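Local atomic coordinates of Lysine/ornithine decarboxylase (PDB entry 5GJO), a protein that decarboxylates L-lysine and L-ornithine with similar efficiency, using pyridoxal 5'-phosphate to yield cadaverine and putrescine, and works as a homodimer. Residues 29-34 with 263-268; 269-274 with 285-290. The protein carries 2 engineered substitutions. All blocks are in the same frame, centred on the assembly; numbering follows the deposited sequence.

Overall arrangement
From the N terminus the chain runs through strand 23-26 into helix 28-41, passes through the eight parallel strands of the pyridoxal-phosphate-binding barrel, and leaves by way of helix 259-263. Interaction 1 closes that long excursion: residues 263-268 come back against helix 28-41, with 228 residues between the two segments. The same strand, 266-276, then runs on into interaction 2, a hairpin with strand 283-286 that closes only a ten-residue gap. The two contacts are in series, neither nested nor crossed, with centres about 22 Å apart. Interaction 1 ties helix 28-41 to the segment leading out of the barrel into strand 266-276; interaction 2 pairs that strand with 283-286 in the mixed sheet.

Interaction 1 of 2, residues 29-34 with 263-268; sequences DKVEEN and GTAVNL
Lys-30 crosses the side chain of Thr-264 obliquely and lies against the methyl of Ala-265. Its CG, anti to the backbone N (chi1 -180°), is set 3.7 Å from Ala-265 CB; beyond a bend at chi2, CE comes within 3.4 Å of Thr-264 OG1. The ammonium group meets its own helix, where NZ makes a salt bridge to Glu-33 OE2 (2.8 Å), on the anti side and somewhat out of the carboxylate plane, and a hydrogen bond to Asn-34 OD1 (3.1 Å). The ND2 of that same amide donates a fairly straight bond to Thr-264 OG1 (3.1 Å, 164° at the hydrogen) and another to the carbonyl of Met-261. Here the chain passes from the TIM-type barrel into strand 266-276 of the beta-sheet domain, as in class-II Orn/Lys/Arg decarboxylases. An alanine in place of Lys-30 would probably leave Glu-33 without this ionic partner and Asn-34 OD1 without this donor, the amide then held through ND2, and open a gap beside Thr-264 where the chain from CG outward had lain. One residue on, Val-31 CG2 packs against the methyl of Ala-265 at 3.6 Å, with Leu-62 and Leu-63 of helix 57-65 also against the valine.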
# COMPACT_ATOMS: atom_id res chain seq x y z
N ASP A 29 -1.53 25.95 9.58
CA ASP A 29 -1.23 27.29 9.07
C ASP A 29 -0.61 27.22 7.66
O ASP A 29 -0.92 28.07 6.81
CB ASP A 29 -0.30 28.08 9.96
CG ASP A 29 -0.97 28.59 11.26
OD1 ASP A 29 -2.16 28.28 11.53
OD2 ASP A 29 -0.19 29.21 12.03
N LYS A 30 0.18 26.18 7.39
CA LYS A 30 0.80 26.09 6.05
C LYS A 30 -0.29 25.62 5.06
O LYS A 30 -0.28 26.14 3.90
CB LYS A 30 1.96 25.07 5.99
CG LYS A 30 2.64 24.95 4.62
CD LYS A 30 3.23 26.24 4.04
CE LYS A 30 3.74 25.91 2.66
NZ LYS A 30 3.91 27.12 1.86
N VAL A 31 -1.21 24.74 5.47
CA VAL A 31 -2.35 24.39 4.57
C VAL A 31 -3.13 25.66 4.21
O VAL A 31 -3.45 25.96 3.06
CB VAL A 31 -3.26 23.31 5.13
CG1 VAL A 31 -4.47 23.11 4.24
CG2 VAL A 31 -2.44 22.00 5.26
N GLU A 32 -3.40 26.48 5.24
CA GLU A 32 -4.10 27.73 4.97
C GLU A 32 -3.36 28.66 4.06
O GLU A 32 -4.01 29.25 3.16
CB GLU A 32 -4.49 28.37 6.35
CG GLU A 32 -5.15 29.73 6.22
CD GLU A 32 -5.79 30.23 7.56
OE1 GLU A 32 -5.65 29.60 8.59
OE2 GLU A 32 -6.31 31.35 7.60
N GLU A 33 -2.04 28.83 4.27
CA GLU A 33 -1.24 29.63 3.42
C GLU A 33 -1.30 29.14 1.96
O GLU A 33 -1.36 29.97 0.98
CB GLU A 33 0.20 29.66 3.90
CG GLU A 33 1.17 30.40 3.04
CD GLU A 33 2.59 30.30 3.64
OE1 GLU A 33 2.79 30.98 4.65
OE2 GLU A 33 3.48 29.55 3.11
N ASN A 34 -1.22 27.81 1.80
CA ASN A 34 -1.35 27.25 0.44
C ASN A 34 -2.74 27.55 -0.21
O ASN A 34 -2.81 27.86 -1.42
CB ASN A 34 -1.11 25.74 0.45
CG ASN A 34 0.34 25.39 0.72
OD1 ASN A 34 1.24 26.22 0.52
ND2 ASN A 34 0.59 24.10 1.03
N GLY A 263 1.04 19.12 0.43
CA GLY A 263 2.30 18.48 0.22
C GLY A 263 3.42 19.10 1.00
O GLY A 263 4.23 18.39 1.66
N THR A 264 3.44 20.41 0.98
CA THR A 264 4.50 21.17 1.64
C THR A 264 4.13 21.55 3.12
O THR A 264 4.79 22.37 3.73
CB THR A 264 4.76 22.50 0.95
OG1 THR A 264 3.52 23.14 0.69
CG2 THR A 264 5.49 22.19 -0.39
N ALA A 265 3.09 20.95 3.68
CA ALA A 265 2.63 21.24 5.01
C ALA A 265 2.85 20.14 6.04
O ALA A 265 2.34 20.25 7.14
CB ALA A 265 1.16 21.59 4.96
N VAL A 266 3.50 19.03 5.68
CA VAL A 266 3.61 17.85 6.52
C VAL A 266 5.06 17.34 6.51
O VAL A 266 5.72 17.35 5.43
CB VAL A 266 2.64 16.76 6.06
CG1 VAL A 266 2.71 15.56 7.00
CG2 VAL A 266 1.22 17.28 5.94
N ASN A 267 5.57 16.95 7.67
CA ASN A 267 6.89 16.35 7.81
C ASN A 267 6.71 14.99 8.48
O ASN A 267 5.81 14.81 9.24
CB ASN A 267 7.84 17.16 8.70
CG ASN A 267 8.29 18.49 8.11
OD1 ASN A 267 9.06 19.20 8.73
ND2 ASN A 267 7.82 18.81 6.93
N LEU A 268 7.58 14.04 8.17
CA LEU A 268 7.70 12.78 8.87
C LEU A 268 8.86 12.77 9.80
O LEU A 268 10.03 13.16 9.40
CB LEU A 268 7.90 11.62 7.91
CG LEU A 268 8.16 10.26 8.50
CD1 LEU A 268 6.91 9.68 9.16
CD2 LEU A 268 8.58 9.37 7.32

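Interaction 2 of 2, residues 269-274 with 285-290; sequences VTSVIG and ILDEGI
Asp-287 meets Thr-270 and Ser-271 through one oxygen, OD1, which accepts two bonds from the same face of the carboxylate. Thr-270 OG1 donates to Asp-287 OD1 at 2.7 Å, on the anti side and 24° out of the plane. Ser-271 N donates to Asp-287 OD1 at 3.0 Å, from above the plane. The threonine hydroxyl can get there because it stands anti to its backbone N (chi1 177°). The backbone returns the grip, Asp-287 N donating to Ser-271 O. Further along, Ile-285 O takes Ile-273 N at 2.8 Å and, weakly, Gly-274 N at 3.4 Å, while Ile-285 N donates to Gly-274 O. Apolar contacts flank these bonds: Val-272 CG2 meets Leu-286 CD2 obliquely at 3.9 Å, and Ile-273 CG1 lies 3.9 Å from Ile-285 CG2. Ile-273 CG2 also touches Asp-287 CB at 3.8 Å. One shell out, Thr-21 OG1 bonds to both Ser-271 OG and Asp-287 OD2, which probably steadies the carboxylate through its other oxygen; Lys-344 also reaches Ser-271 OG. Val-97 of the second subunit packs on Ile-273 and Ile-285. Ile-273 and Gly-274 facing Ile-285 form a classic beta bulge in the antiparallel hairpin of strands 266-276 and 283-286, within the mixed sheet of the beta-sheet domain.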
# COMPACT_ATOMS: atom_id res chain seq x y z
N VAL A 269 8.64 12.30 11.02
CA VAL A 269 9.72 12.08 12.00
C VAL A 269 9.83 10.58 12.27
O VAL A 269 8.83 9.92 12.66
CB VAL A 269 9.48 12.79 13.34
CG1 VAL A 269 10.68 12.61 14.25
CG2 VAL A 269 9.25 14.31 13.10
N THR A 270 10.99 10.05 12.02
CA THR A 270 11.26 8.62 12.13
C THR A 270 12.56 8.38 12.84
O THR A 270 13.53 9.16 12.67
CB THR A 270 11.08 7.93 10.78
OG1 THR A 270 11.41 6.54 10.89
CG2 THR A 270 11.99 8.51 9.74
N SER A 271 12.64 7.31 13.62
CA SER A 271 13.88 6.97 14.35
C SER A 271 14.69 5.90 13.64
O SER A 271 14.12 4.96 13.04
CB SER A 271 13.58 6.45 15.75
OG SER A 271 12.97 7.45 16.52
N VAL A 272 16.00 6.01 13.82
CA VAL A 272 16.95 4.91 13.53
C VAL A 272 16.78 3.84 14.62
O VAL A 272 16.97 4.07 15.82
CB VAL A 272 18.44 5.40 13.49
CG1 VAL A 272 19.43 4.22 13.22
CG2 VAL A 272 18.54 6.49 12.45
N ILE A 273 16.34 2.68 14.20
CA ILE A 273 16.15 1.54 15.09
C ILE A 273 17.27 0.50 15.01
O ILE A 273 17.38 -0.37 15.88
CB ILE A 273 14.73 0.89 15.02
CG1 ILE A 273 14.41 0.37 13.63
CG2 ILE A 273 13.63 1.84 15.44
CD1 ILE A 273 13.18 -0.48 13.62
N GLY A 274 18.05 0.57 13.94
CA GLY A 274 19.21 -0.32 13.79
C GLY A 274 20.24 0.27 12.87
O GLY A 274 19.93 1.10 11.99
N ILE A 285 18.42 1.42 9.60
CA ILE A 285 17.06 0.93 9.56
C ILE A 285 16.17 1.89 10.31
O ILE A 285 16.43 2.21 11.47
CB ILE A 285 16.94 -0.49 10.18
CG1 ILE A 285 17.82 -1.44 9.38
CG2 ILE A 285 15.49 -0.97 10.08
CD1 ILE A 285 17.61 -1.44 7.91
N LEU A 286 15.15 2.41 9.61
CA LEU A 286 14.18 3.36 10.20
C LEU A 286 12.89 2.69 10.64
O LEU A 286 12.65 1.62 10.19
CB LEU A 286 13.81 4.47 9.17
CG LEU A 286 15.06 5.20 8.60
CD1 LEU A 286 14.58 6.22 7.59
CD2 LEU A 286 15.80 5.86 9.73
N ASP A 287 12.12 3.33 11.54
CA ASP A 287 10.87 2.82 11.96
C ASP A 287 9.67 3.14 11.09
O ASP A 287 8.55 2.71 11.43
CB ASP A 287 10.61 2.97 13.46
CG ASP A 287 10.56 4.43 13.94
OD1 ASP A 287 10.46 5.38 13.14
OD2 ASP A 287 10.57 4.61 15.20
N GLU A 288 9.90 3.75 9.96
CA GLU A 288 8.94 3.95 8.91
C GLU A 288 9.54 3.53 7.59
O GLU A 288 10.72 3.79 7.33
CB GLU A 288 8.41 5.38 8.85
CG GLU A 288 7.23 5.61 7.90
CD GLU A 288 5.86 5.12 8.38
OE1 GLU A 288 4.88 5.42 7.68
OE2 GLU A 288 5.77 4.49 9.50
N GLY A 289 8.76 2.94 6.71
CA GLY A 289 9.34 2.44 5.42
C GLY A 289 8.34 2.44 4.25
O GLY A 289 7.28 3.15 4.24
N ILE A 290 8.65 1.61 3.27
CA ILE A 290 7.99 1.60 1.97
C ILE A 290 6.56 1.06 2.04
O ILE A 290 5.76 1.36 1.14
CB ILE A 290 8.84 0.85 0.95
CG1 ILE A 290 8.49 1.33 -0.47
CG2 ILE A 290 8.62 -0.66 1.10
CD1 ILE A 290 9.48 0.92 -1.51